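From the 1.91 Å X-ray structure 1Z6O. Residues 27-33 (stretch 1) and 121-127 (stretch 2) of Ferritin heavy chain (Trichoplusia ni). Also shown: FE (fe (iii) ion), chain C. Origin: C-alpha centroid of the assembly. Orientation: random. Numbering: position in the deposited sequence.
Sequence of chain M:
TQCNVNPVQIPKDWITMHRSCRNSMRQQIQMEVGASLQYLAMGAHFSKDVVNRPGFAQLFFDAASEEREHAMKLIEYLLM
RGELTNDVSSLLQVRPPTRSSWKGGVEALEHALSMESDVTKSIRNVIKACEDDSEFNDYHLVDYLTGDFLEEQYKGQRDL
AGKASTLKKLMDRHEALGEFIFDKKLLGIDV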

# COMPACT_ATOMS: atom_id res chain seq x y z
N GLN M 27 10.23 -51.00 28.19
CA GLN M 27 11.32 -50.67 29.10
C GLN M 27 11.95 -49.34 28.68
O GLN M 27 12.34 -48.53 29.52
N GLN M 28 12.06 -49.10 27.38
CA GLN M 28 12.65 -47.84 26.90
C GLN M 28 11.76 -46.65 27.30
O GLN M 28 12.27 -45.58 27.64
N ILE M 29 10.45 -46.84 27.26
CA ILE M 29 9.53 -45.77 27.65
C ILE M 29 9.79 -45.36 29.10
O ILE M 29 9.86 -44.17 29.42
N GLN M 30 9.95 -46.35 29.98
CA GLN M 30 10.23 -46.03 31.39
C GLN M 30 11.59 -45.34 31.50
O GLN M 30 11.77 -44.42 32.31
N MET M 31 12.56 -45.76 30.70
CA MET M 31 13.87 -45.14 30.75
C MET M 31 13.82 -43.65 30.34
O MET M 31 14.48 -42.82 30.95
N GLU M 32 13.03 -43.33 29.31
CA GLU M 32 12.91 -41.93 28.87
C GLU M 32 12.27 -41.10 29.99
O GLU M 32 12.69 -39.98 30.26
N VAL M 33 11.24 -41.66 30.64
CA VAL M 33 10.58 -40.94 31.73
C VAL M 33 11.58 -40.73 32.87
O VAL M 33 11.64 -39.64 33.45
N LYS M 121 22.84 -46.63 24.16
CA LYS M 121 23.11 -48.05 24.26
C LYS M 121 21.80 -48.83 24.42
O LYS M 121 21.60 -49.90 23.82
N SER M 122 20.89 -48.30 25.23
CA SER M 122 19.61 -48.97 25.44
C SER M 122 18.78 -49.02 24.14
O SER M 122 18.16 -50.04 23.83
N ILE M 123 18.76 -47.92 23.38
CA ILE M 123 18.01 -47.91 22.12
C ILE M 123 18.63 -48.93 21.15
O ILE M 123 17.91 -49.62 20.44
N ARG M 124 19.96 -49.02 21.11
CA ARG M 124 20.61 -49.99 20.24
C ARG M 124 20.18 -51.41 20.66
O ARG M 124 20.04 -52.30 19.82
N ASN M 125 19.98 -51.63 21.96
CA ASN M 125 19.52 -52.94 22.42
C ASN M 125 18.06 -53.20 22.04
O ASN M 125 17.67 -54.34 21.82
N VAL M 126 17.24 -52.15 21.98
CA VAL M 126 15.85 -52.33 21.55
C VAL M 126 15.89 -52.72 20.06
O VAL M 126 15.17 -53.61 19.60
N ILE M 127 16.75 -52.03 19.31
CA ILE M 127 16.89 -52.32 17.88
C ILE M 127 17.30 -53.80 17.69
O ILE M 127 16.72 -54.51 16.86

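Two helices run nearly antiparallel, their N-to-C directions at 166° and their axes 10.7 Å apart at closest approach. Gln 28 makes the largest contribution to the contact from stretch 1. Its CA-to-CB bond points toward the partner helix, and Gln 28 CA lies 7.2 Å from Ile 123 CA. With chi1 t the chain extends across the gap; chi2 p then bends it, so that the amide ends among Ser 122, Ile 123 and Val 126.

Both ends of that amide are used, which fixes its orientation. Ser 122, also t and pointing toward stretch 1, donates from OG to Gln 28 OE1 in a short 2.5 Å hydrogen bond. On the other side of the amide, Gln 28 NE2 donates to Glu 32 OE1, one turn later on its own helix, at 3.0 Å and a nearly straight 161°. The buried glutamine thus links a serine on the facing helix to an iron ligand. Glu 32 starts sideways, but its m, m conformation brings the carboxylate nearer the partner; while OE1 accepts from the glutamine, Glu 32 OE2 binds FE of the iron (III) ion at 2.0 Å. Two waters and two atoms from elsewhere in the structure also bind the metal.

Apolar groups pack around this polar chain. Val 126 (t) points inward and sets CG2 3.7 Å from Gln 28 OE1. Ile 123 leaves its helix sideways in the m, t rotamer, with CG1 3.7 Å from Gln 28 NE2 and CD1 4.3 Å from Glu 32 OE1. Met 31 is extended, t at all three chi angles; chi1 and chi2 carry SD to 3.4 Å from Ser 122 CB. The rule to read here is economical: a bent glutamine with a hydrogen bond at each end of its amide, with aliphatic carbons against it.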

# COMPACT_ATOMS: atom_id res chain seq x y z
CB GLN M 27 12.37 -51.79 29.08
CG GLN M 27 13.52 -51.56 30.03
CD GLN M 27 14.37 -52.81 30.22
OE1 GLN M 27 13.86 -53.88 30.56
NE2 GLN M 27 15.68 -52.68 30.00
CB GLN M 28 12.80 -47.87 25.37
CG GLN M 28 13.61 -46.68 24.82
CD GLN M 28 15.03 -46.69 25.36
OE1 GLN M 28 15.65 -47.74 25.47
NE2 GLN M 28 15.56 -45.51 25.70
CB ILE M 29 8.06 -46.22 27.43
CG1 ILE M 29 7.77 -46.22 25.91
CG2 ILE M 29 7.07 -45.29 28.17
CD1 ILE M 29 6.51 -47.03 25.50
CB GLN M 30 10.23 -47.31 32.26
CG GLN M 30 10.68 -47.07 33.72
CD GLN M 30 9.78 -46.09 34.47
OE1 GLN M 30 8.56 -46.25 34.48
NE2 GLN M 30 10.37 -45.07 35.09
CB MET M 31 14.86 -45.87 29.84
CG MET M 31 16.28 -45.32 29.93
SD MET M 31 17.43 -46.25 28.91
CE MET M 31 19.02 -45.93 29.82
CB GLU M 32 12.03 -41.82 27.61
CG GLU M 32 12.53 -42.62 26.41
CD GLU M 32 13.81 -42.07 25.77
OE1 GLU M 32 14.46 -42.84 25.02
OE2 GLU M 32 14.17 -40.89 26.00
CB VAL M 33 9.32 -41.71 32.22
CG1 VAL M 33 8.79 -41.11 33.54
CG2 VAL M 33 8.23 -41.61 31.14
CB LYS M 121 24.04 -48.30 25.45
CG LYS M 121 24.47 -49.72 25.65
CD LYS M 121 25.48 -49.78 26.80
CE LYS M 121 25.77 -51.21 27.21
NZ LYS M 121 26.63 -51.28 28.43
CB SER M 122 18.83 -48.27 26.57
OG SER M 122 17.56 -48.86 26.72
CB ILE M 123 18.03 -46.48 21.48
CG1 ILE M 123 17.15 -45.55 22.33
CG2 ILE M 123 17.49 -46.53 20.03
CD1 ILE M 123 17.39 -44.07 22.06
CB ARG M 124 22.14 -49.82 20.27
CG ARG M 124 22.64 -48.55 19.51
CD ARG M 124 24.16 -48.33 19.73
NE ARG M 124 24.84 -49.59 19.52
CZ ARG M 124 25.17 -50.08 18.33
NH1 ARG M 124 24.92 -49.39 17.22
NH2 ARG M 124 25.64 -51.32 18.24
CB ASN M 125 19.73 -53.10 23.93
CG ASN M 125 21.18 -53.39 24.27
OD1 ASN M 125 21.86 -54.10 23.52
ND2 ASN M 125 21.66 -52.86 25.38
CB VAL M 126 15.01 -51.03 21.69
CG1 VAL M 126 13.58 -51.26 21.17
CG2 VAL M 126 14.97 -50.59 23.17
CB ILE M 127 17.96 -51.38 17.24
CG1 ILE M 127 17.35 -49.98 17.08
CG2 ILE M 127 18.42 -51.93 15.89
CD1 ILE M 127 18.39 -48.89 16.75
FE FE C . 15.35 -39.61 25.10
O HOH W 1 17.35 -39.16 25.11
O HOH W 2 15.65 -41.05 23.67